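Local coordinates for protein prolyl-tRNA synthetase (Giardia lamblia ATCC 50803, PDB 3IAL) that probably catalyses the ATP-dependent attachment of L-proline to tRNA(Pro), and is captured here with the intermediate prolyl-adenylate bound, at residues I254-A257 and S263-P266; Q315-Q320 and V368-L373; V473-L478 and A484-H489. One frame throughout, in Å; residues are numbered along the deposited sequence.

Contact 1: residues I254-A257 and S263-P266; sequences ILYA and SVHP
Y256 and V264 pair across a beta hairpin, in which strand 256-257 folds back onto the start of strand 263-274 within the class II synthetase core. They form an antiparallel hydrogen-bonded pair. Y256 N donates to V264 O at 3.0 Å, and V264 N donates to Y256 O at 2.8 Å. A257 and S263 form the next pair, which is non-hydrogen-bonded. A third bond comes from a side chain and extends the grip beyond the strands. H265 ND1 donates to I254 O at 2.9 Å, with the oxygen at the ring edge and the donor above the carbonyl plane.

Two CH-pi contacts and some plain apolar packing complete the contact. V264 CB lies over a face of the Y256 ring, 4.1 Å from the ring centroid, and P266 CB meets the same ring obliquely. The phenol OH is hydrogen-bonded to A178 O. Tighter apolar packing occurs where I254 CG2 presses on P266 CG at 3.4 Å. I254 also reaches helix 124-134 through Y128 and F131. In the second CH-pi contact, L255 CG is turned anti to its carbonyl carbon (chi1 -75°), and methyl CD2 sits over the H265 ring face, 3.4 Å from the centroid.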
loop_
_atom_site.group_PDB
_atom_site.type_symbol
_atom_site.label_atom_id
_atom_site.label_comp_id
_atom_site.label_asym_id
_atom_site.label_seq_id
_atom_site.Cartn_x
_atom_site.Cartn_y
_atom_site.Cartn_z
ATOM N N ILE B 254 5.126 -5.573 -28.959
ATOM C CA ILE B 254 5.771 -6.468 -28.026
ATOM C C ILE B 254 6.148 -7.732 -28.776
ATOM O O ILE B 254 5.281 -8.500 -29.210
ATOM C CB ILE B 254 4.875 -6.859 -26.829
ATOM C CG1 ILE B 254 4.296 -5.619 -26.143
ATOM C CG2 ILE B 254 5.696 -7.682 -25.841
ATOM C CD1 ILE B 254 3.395 -5.934 -24.989
ATOM N N LEU B 255 7.447 -7.943 -28.914
ATOM C CA LEU B 255 7.967 -9.073 -29.643
ATOM C C LEU B 255 9.120 -9.676 -28.858
ATOM O O LEU B 255 9.891 -8.956 -28.232
ATOM C CB LEU B 255 8.453 -8.622 -31.029
ATOM C CG LEU B 255 7.385 -8.321 -32.088
ATOM C CD1 LEU B 255 8.039 -7.646 -33.295
ATOM C CD2 LEU B 255 6.658 -9.599 -32.520
ATOM N N TYR B 256 9.214 -10.999 -28.875
ATOM C CA TYR B 256 10.345 -11.692 -28.283
ATOM C C TYR B 256 10.921 -12.694 -29.273
ATOM O O TYR B 256 10.189 -13.295 -30.068
ATOM C CB TYR B 256 9.953 -12.385 -26.967
ATOM C CG TYR B 256 9.107 -13.642 -27.093
ATOM C CD1 TYR B 256 9.701 -14.905 -27.134
ATOM C CD2 TYR B 256 7.712 -13.574 -27.116
ATOM C CE1 TYR B 256 8.937 -16.061 -27.224
ATOM C CE2 TYR B 256 6.933 -14.738 -27.211
ATOM C CZ TYR B 256 7.556 -15.974 -27.272
ATOM O OH TYR B 256 6.809 -17.130 -27.365
ATOM N N ALA B 257 12.238 -12.850 -29.226
ATOM C CA ALA B 257 12.915 -13.879 -29.993
ATOM C C ALA B 257 12.771 -15.194 -29.245
ATOM O O ALA B 257 13.203 -15.299 -28.102
ATOM C CB ALA B 257 14.408 -13.520 -30.183
ATOM N N SER B 263 10.796 -14.270 -34.261
ATOM C CA SER B 263 10.227 -13.137 -33.561
ATOM C C SER B 263 8.728 -13.406 -33.377
ATOM O O SER B 263 8.014 -13.617 -34.359
ATOM C CB SER B 263 10.473 -11.866 -34.381
ATOM O OG SER B 263 10.584 -10.730 -33.556
ATOM N N VAL B 264 8.265 -13.413 -32.126
ATOM C CA VAL B 264 6.906 -13.844 -31.784
ATOM C C VAL B 264 6.174 -12.829 -30.897
ATOM O O VAL B 264 6.774 -12.200 -30.019
ATOM C CB VAL B 264 6.920 -15.208 -31.030
ATOM C CG1 VAL B 264 5.492 -15.708 -30.770
ATOM C CG2 VAL B 264 7.716 -16.252 -31.803
ATOM N N HIS B 265 4.874 -12.685 -31.129
ATOM C CA HIS B 265 4.025 -11.853 -30.289
ATOM C C HIS B 265 3.601 -12.675 -29.082
ATOM O O HIS B 265 2.945 -13.700 -29.246
ATOM C CB HIS B 265 2.778 -11.391 -31.040
ATOM C CG HIS B 265 3.016 -10.235 -31.958
ATOM N ND1 HIS B 265 3.638 -9.076 -31.547
ATOM C CD2 HIS B 265 2.696 -10.051 -33.260
ATOM C CE1 HIS B 265 3.706 -8.233 -32.562
ATOM N NE2 HIS B 265 3.138 -8.799 -33.612
ATOM N N PRO B 266 3.973 -12.233 -27.869
ATOM C CA PRO B 266 3.538 -12.960 -26.691
ATOM C C PRO B 266 2.061 -12.713 -26.408
ATOM O O PRO B 266 1.468 -11.764 -26.923
ATOM C CB PRO B 266 4.405 -12.368 -25.576
ATOM C CG PRO B 266 4.680 -10.969 -26.013
ATOM C CD PRO B 266 4.618 -10.954 -27.521
#

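Contact 2: residues Q315-Q320 and V368-L373; sequences QESDQQ and VGQRDL
S317 and Q370 mark the closest backbone approach, with 6.6 Å between S317 CA and Q370 CA, where the first turns of helix 315-334 pass the junction of strand 364-369 and helix 370-374. The contact is small and lies at the surface.

S317 points at the other segment. Its OG is turned anti to the backbone N (chi1 173°) and comes alongside the Q370 side chain. This hydroxyl donates a weak hydrogen bond to Q370 OE1, at 3.1 Å. It also lies close to the aliphatic part, with S317 OG 3.2 Å from Q370 CG. Q370 has CG anti to its own backbone N (chi1 178°) and an extended chain, which carries the amide across to the serine. Q370 OE1 has a stronger partner in N314 ND2, just before helix 315-334. One amide oxygen therefore takes two donors from the start of that helix.

The other touch is a van der Waals one. L373 points toward the helix and lays methyl CD2 against the Q320 carbonyl, 3.9 Å from Q320 O. Q320 CB is a looser neighbour, 4.3 Å from L373 CD2. L373 also packs on V321 and K324, farther along the same helix. G369 is the N-cap of helix 370-374, and L373 N bonds back to G369 O at 2.9 Å.

This is helix-on-sheet packing in an alpha/beta fold. Helix 315-334 lies against a five-stranded mixed sheet whose central strand is 364-369, with V368 packing on V325 and I328, as expected of the anticodon-binding domain of class II synthetases.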
loop_
_atom_site.group_PDB
_atom_site.type_symbol
_atom_site.label_atom_id
_atom_site.label_comp_id
_atom_site.label_asym_id
_atom_site.label_seq_id
_atom_site.Cartn_x
_atom_site.Cartn_y
_atom_site.Cartn_z
ATOM N N GLN B 315 -12.468 -0.082 44.528
ATOM C CA GLN B 315 -11.292 0.261 43.731
ATOM C C GLN B 315 -10.335 -0.923 43.604
ATOM O O GLN B 315 -9.695 -1.092 42.566
ATOM C CB GLN B 315 -10.551 1.467 44.326
ATOM C CG GLN B 315 -11.193 2.825 44.024
ATOM C CD GLN B 315 -12.483 3.078 44.793
ATOM O OE1 GLN B 315 -12.677 2.568 45.899
ATOM N NE2 GLN B 315 -13.368 3.877 44.208
ATOM N N GLU B 316 -10.243 -1.739 44.653
ATOM C CA GLU B 316 -9.356 -2.905 44.633
ATOM C C GLU B 316 -9.845 -3.969 43.646
ATOM O O GLU B 316 -9.048 -4.524 42.886
ATOM C CB GLU B 316 -9.215 -3.512 46.032
ATOM C CG GLU B 316 -7.996 -4.416 46.181
ATOM C CD GLU B 316 -7.906 -5.081 47.543
ATOM O OE1 GLU B 316 -8.423 -4.518 48.532
ATOM O OE2 GLU B 316 -7.308 -6.175 47.621
ATOM N N SER B 317 -11.145 -4.256 43.670
ATOM C CA SER B 317 -11.743 -5.216 42.738
ATOM C C SER B 317 -11.587 -4.751 41.292
ATOM O O SER B 317 -11.306 -5.552 40.402
ATOM C CB SER B 317 -13.226 -5.425 43.049
ATOM O OG SER B 317 -13.843 -6.222 42.053
ATOM N N ASP B 318 -11.770 -3.451 41.073
ATOM C CA ASP B 318 -11.601 -2.858 39.751
ATOM C C ASP B 318 -10.199 -3.121 39.198
ATOM O O ASP B 318 -10.057 -3.572 38.058
ATOM C CB ASP B 318 -11.889 -1.351 39.792
ATOM C CG ASP B 318 -13.362 -1.036 40.038
ATOM O OD1 ASP B 318 -14.184 -1.977 40.109
ATOM O OD2 ASP B 318 -13.700 0.163 40.166
ATOM N N GLN B 319 -9.175 -2.857 40.009
ATOM C CA GLN B 319 -7.785 -3.107 39.606
ATOM C C GLN B 319 -7.546 -4.569 39.225
ATOM O O GLN B 319 -6.816 -4.852 38.279
ATOM C CB GLN B 319 -6.807 -2.703 40.714
ATOM C CG GLN B 319 -6.634 -1.196 40.890
ATOM C CD GLN B 319 -5.567 -0.840 41.916
ATOM O OE1 GLN B 319 -4.497 -1.453 41.959
ATOM N NE2 GLN B 319 -5.853 0.160 42.747
ATOM N N GLN B 320 -8.161 -5.490 39.962
ATOM C CA GLN B 320 -8.031 -6.921 39.676
ATOM C C GLN B 320 -8.730 -7.299 38.368
ATOM O O GLN B 320 -8.207 -8.091 37.586
ATOM C CB GLN B 320 -8.605 -7.757 40.823
ATOM C CG GLN B 320 -7.854 -7.611 42.146
ATOM C CD GLN B 320 -8.633 -8.162 43.327
ATOM O OE1 GLN B 320 -9.487 -9.034 43.174
ATOM N NE2 GLN B 320 -8.335 -7.654 44.516
ATOM N N VAL B 368 -15.705 -9.278 31.095
ATOM C CA VAL B 368 -15.034 -9.722 32.302
ATOM C C VAL B 368 -15.473 -8.804 33.434
ATOM O O VAL B 368 -15.319 -7.587 33.339
ATOM C CB VAL B 368 -13.504 -9.625 32.144
ATOM C CG1 VAL B 368 -12.806 -10.180 33.373
ATOM C CG2 VAL B 368 -13.035 -10.343 30.867
ATOM N N GLY B 369 -16.041 -9.386 34.488
ATOM C CA GLY B 369 -16.463 -8.637 35.668
ATOM C C GLY B 369 -16.054 -9.325 36.960
ATOM O O GLY B 369 -15.568 -10.455 36.948
ATOM N N GLN B 370 -16.268 -8.636 38.079
ATOM C CA GLN B 370 -15.856 -9.129 39.394
ATOM C C GLN B 370 -16.413 -10.520 39.677
ATOM O O GLN B 370 -15.670 -11.425 40.051
ATOM C CB GLN B 370 -16.292 -8.146 40.494
ATOM C CG GLN B 370 -15.960 -8.593 41.918
ATOM C CD GLN B 370 -16.621 -7.731 42.983
ATOM O OE1 GLN B 370 -16.835 -6.532 42.793
ATOM N NE2 GLN B 370 -16.938 -8.344 44.120
ATOM N N ARG B 371 -17.722 -10.682 39.500
ATOM C CA ARG B 371 -18.392 -11.945 39.810
ATOM C C ARG B 371 -17.822 -13.094 38.982
ATOM O O ARG B 371 -17.407 -14.113 39.528
ATOM C CB ARG B 371 -19.903 -11.824 39.585
ATOM C CG ARG B 371 -20.680 -13.113 39.839
ATOM C CD ARG B 371 -22.184 -12.894 39.787
ATOM N NE ARG B 371 -22.878 -14.055 39.222
ATOM C CZ ARG B 371 -23.020 -14.303 37.917
ATOM N NH1 ARG B 371 -22.523 -13.477 36.994
ATOM N NH2 ARG B 371 -23.671 -15.396 37.528
ATOM N N ASP B 372 -17.785 -12.916 37.667
ATOM C CA ASP B 372 -17.282 -13.958 36.770
ATOM C C ASP B 372 -15.800 -14.273 37.016
ATOM O O ASP B 372 -15.386 -15.429 36.912
ATOM C CB ASP B 372 -17.531 -13.574 35.306
ATOM C CG ASP B 372 -19.013 -13.557 34.952
ATOM O OD1 ASP B 372 -19.499 -12.518 34.461
ATOM O OD2 ASP B 372 -19.700 -14.577 35.187
ATOM N N LEU B 373 -15.018 -13.245 37.353
ATOM C CA LEU B 373 -13.610 -13.417 37.726
ATOM C C LEU B 373 -13.451 -14.292 38.973
ATOM O O LEU B 373 -12.478 -15.037 39.089
ATOM C CB LEU B 373 -12.945 -12.056 37.967
ATOM C CG LEU B 373 -11.469 -12.088 38.389
ATOM C CD1 LEU B 373 -10.626 -12.831 37.356
ATOM C CD2 LEU B 373 -10.929 -10.686 38.611
#

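Contact 3: residues V473-L478 and A484-H489; sequences VWDKKL and AEIRGH
D475 and I486 form the centre of a buried contact between a helix and a strand in the C-terminal part of prolyl-tRNA synthetase. Helix 472-482 runs through a short connection into strand 485-489, and the chain turns back beside the helix. The axes of 473-478 and 485-489 approach to 7.2 Å, and their N-to-C directions differ by 133°.

One polar bond spans the gap. I486 N donates to D475 OD1 at a short 2.6 Å, nearly in line with the CG-OD1 bond of the carboxylate. D475 CG is anti to the backbone N (chi1 -172°), which brings the carboxylate up to the strand backbone. The same oxygen also lies 3.3 Å from E485 CA.

Apolar packing flanks this bond. I486 points toward the helix, and its CD1 rests on the backbone at 3.6 Å from D475 N. L478 crosses I486 at about a right angle, with L478 CD1 3.8 Å from I486 CG1. W474 adds a looser touch through CB. L478 further packs on F446 and I449 of helix 446-455, and I486 on M512 of strand 510-515. Farther along, R487 and G488 both face Y513 in a classic beta bulge. R487 NH1 makes a salt bridge with E485 OE2 at 2.6 Å, and R487 NE makes another with D227.

The buried D475 carboxylate is well supplied with donors. OD1 takes the backbone N-H, and OD2 takes W214 NE1 and a salt bridge from K479. This would probably favour the ionised form, and it ties the helix to the strand and to W214.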
loop_
_atom_site.group_PDB
_atom_site.type_symbol
_atom_site.label_atom_id
_atom_site.label_comp_id
_atom_site.label_asym_id
_atom_site.label_seq_id
_atom_site.Cartn_x
_atom_site.Cartn_y
_atom_site.Cartn_z
ATOM N N VAL B 473 -29.400 -10.683 -29.520
ATOM C CA VAL B 473 -30.803 -10.433 -29.857
ATOM C C VAL B 473 -31.708 -10.699 -28.641
ATOM O O VAL B 473 -32.599 -9.904 -28.328
ATOM C CB VAL B 473 -31.238 -11.293 -31.075
ATOM C CG1 VAL B 473 -32.720 -11.162 -31.349
ATOM C CG2 VAL B 473 -30.433 -10.887 -32.317
ATOM N N TRP B 474 -31.438 -11.805 -27.950
ATOM C CA TRP B 474 -32.157 -12.181 -26.733
ATOM C C TRP B 474 -31.760 -11.348 -25.510
ATOM O O TRP B 474 -32.593 -11.086 -24.642
ATOM C CB TRP B 474 -31.983 -13.681 -26.470
ATOM C CG TRP B 474 -32.763 -14.487 -27.467
ATOM C CD1 TRP B 474 -32.279 -15.140 -28.570
ATOM C CD2 TRP B 474 -34.181 -14.676 -27.479
ATOM N NE1 TRP B 474 -33.312 -15.742 -29.251
ATOM C CE2 TRP B 474 -34.489 -15.470 -28.605
ATOM C CE3 TRP B 474 -35.223 -14.251 -26.646
ATOM C CZ2 TRP B 474 -35.798 -15.857 -28.913
ATOM C CZ3 TRP B 474 -36.525 -14.637 -26.952
ATOM C CH2 TRP B 474 -36.798 -15.428 -28.077
ATOM N N ASP B 475 -30.505 -10.910 -25.446
ATOM C CA ASP B 475 -30.087 -9.974 -24.402
ATOM C C ASP B 475 -30.961 -8.708 -24.454
ATOM O O ASP B 475 -31.467 -8.246 -23.428
ATOM C CB ASP B 475 -28.598 -9.633 -24.557
ATOM C CG ASP B 475 -28.043 -8.819 -23.394
ATOM O OD1 ASP B 475 -28.317 -9.131 -22.206
ATOM O OD2 ASP B 475 -27.299 -7.865 -23.682
ATOM N N LYS B 476 -31.164 -8.168 -25.655
ATOM C CA LYS B 476 -32.001 -6.978 -25.830
ATOM C C LYS B 476 -33.476 -7.207 -25.450
ATOM O O LYS B 476 -34.078 -6.371 -24.778
ATOM C CB LYS B 476 -31.892 -6.457 -27.262
ATOM C CG LYS B 476 -30.510 -5.890 -27.602
ATOM C CD LYS B 476 -30.440 -5.429 -29.046
ATOM C CE LYS B 476 -29.038 -4.968 -29.429
ATOM N NZ LYS B 476 -29.058 -4.205 -30.715
ATOM N N LYS B 477 -34.055 -8.338 -25.852
ATOM C CA LYS B 477 -35.453 -8.629 -25.485
ATOM C C LYS B 477 -35.624 -8.714 -23.966
ATOM O O LYS B 477 -36.615 -8.215 -23.417
ATOM C CB LYS B 477 -35.949 -9.922 -26.133
ATOM C CG LYS B 477 -36.115 -9.847 -27.635
ATOM C CD LYS B 477 -36.420 -11.215 -28.217
ATOM C CE LYS B 477 -36.627 -11.144 -29.718
ATOM N NZ LYS B 477 -37.887 -10.437 -30.071
ATOM N N LEU B 478 -34.654 -9.330 -23.291
ATOM C CA LEU B 478 -34.710 -9.488 -21.843
ATOM C C LEU B 478 -34.552 -8.151 -21.142
ATOM O O LEU B 478 -35.283 -7.864 -20.186
ATOM C CB LEU B 478 -33.655 -10.487 -21.341
ATOM C CG LEU B 478 -33.999 -11.947 -21.624
ATOM C CD1 LEU B 478 -32.809 -12.856 -21.351
ATOM C CD2 LEU B 478 -35.227 -12.393 -20.807
ATOM N N ALA B 484 -33.073 -6.931 -17.177
ATOM C CA ALA B 484 -32.028 -7.899 -16.862
ATOM C C ALA B 484 -31.216 -8.163 -18.111
ATOM O O ALA B 484 -31.722 -8.077 -19.238
ATOM C CB ALA B 484 -32.630 -9.198 -16.340
ATOM N N GLU B 485 -29.953 -8.500 -17.916
ATOM C CA GLU B 485 -29.082 -8.773 -19.042
ATOM C C GLU B 485 -28.472 -10.151 -18.959
ATOM O O GLU B 485 -28.272 -10.697 -17.873
ATOM C CB GLU B 485 -27.994 -7.715 -19.139
ATOM C CG GLU B 485 -27.026 -7.677 -17.984
ATOM C CD GLU B 485 -26.147 -6.444 -18.040
ATOM O OE1 GLU B 485 -26.704 -5.331 -18.168
ATOM O OE2 GLU B 485 -24.908 -6.594 -17.959
ATOM N N ILE B 486 -28.174 -10.716 -20.121
ATOM C CA ILE B 486 -27.472 -11.975 -20.174
ATOM C C ILE B 486 -26.020 -11.692 -19.791
ATOM O O ILE B 486 -25.335 -10.931 -20.461
ATOM C CB ILE B 486 -27.564 -12.630 -21.550
ATOM C CG1 ILE B 486 -29.026 -12.922 -21.902
ATOM C CG2 ILE B 486 -26.751 -13.908 -21.571
ATOM C CD1 ILE B 486 -29.219 -13.502 -23.299
ATOM N N ARG B 487 -25.579 -12.309 -18.698
ATOM C CA ARG B 487 -24.261 -12.073 -18.133
ATOM C C ARG B 487 -23.220 -12.990 -18.722
ATOM O O ARG B 487 -22.093 -12.568 -18.987
ATOM C CB ARG B 487 -24.308 -12.275 -16.619
ATOM C CG ARG B 487 -25.264 -11.332 -15.925
ATOM C CD ARG B 487 -24.848 -9.874 -16.078
ATOM N NE ARG B 487 -23.818 -9.498 -15.124
ATOM C CZ ARG B 487 -23.376 -8.256 -14.934
ATOM N NH1 ARG B 487 -23.852 -7.257 -15.660
ATOM N NH2 ARG B 487 -22.448 -8.011 -14.013
ATOM N N GLY B 488 -23.586 -14.254 -18.901
ATOM C CA GLY B 488 -22.705 -15.226 -19.543
ATOM C C GLY B 488 -23.021 -16.658 -19.147
ATOM O O GLY B 488 -24.068 -16.948 -18.553
ATOM N N HIS B 489 -22.098 -17.550 -19.483
ATOM C CA HIS B 489 -22.215 -18.954 -19.139
ATOM C C HIS B 489 -20.921 -19.438 -18.498
ATOM O O HIS B 489 -19.880 -18.805 -18.630
ATOM C CB HIS B 489 -22.534 -19.777 -20.391
ATOM C CG HIS B 489 -21.361 -20.004 -21.287
ATOM N ND1 HIS B 489 -20.843 -19.021 -22.100
ATOM C CD2 HIS B 489 -20.600 -21.106 -21.495
ATOM C CE1 HIS B 489 -19.811 -19.507 -22.770
ATOM N NE2 HIS B 489 -19.643 -20.770 -22.420
#

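In the fold
The three contacts follow one another along the chain in three family regions. Contact 3 is the buried one. Contact 1 is partly buried, and contact 2 lies at the surface. Contacts 1 and 3 reach the same connected set of strands, yet their nearest atoms are about 23 Å apart. Contact 2 belongs to a separate five-stranded sheet, its centre about 72 Å from that of contact 1. The chemistry follows the setting. Hairpin backbone bonds and ring contacts hold contact 1. Contact 2 has one weak side-chain bond and a leucine methyl. Contact 3 joins helix to strand through one charged side chain bonded to the strand backbone, beside leucine and isoleucine packing.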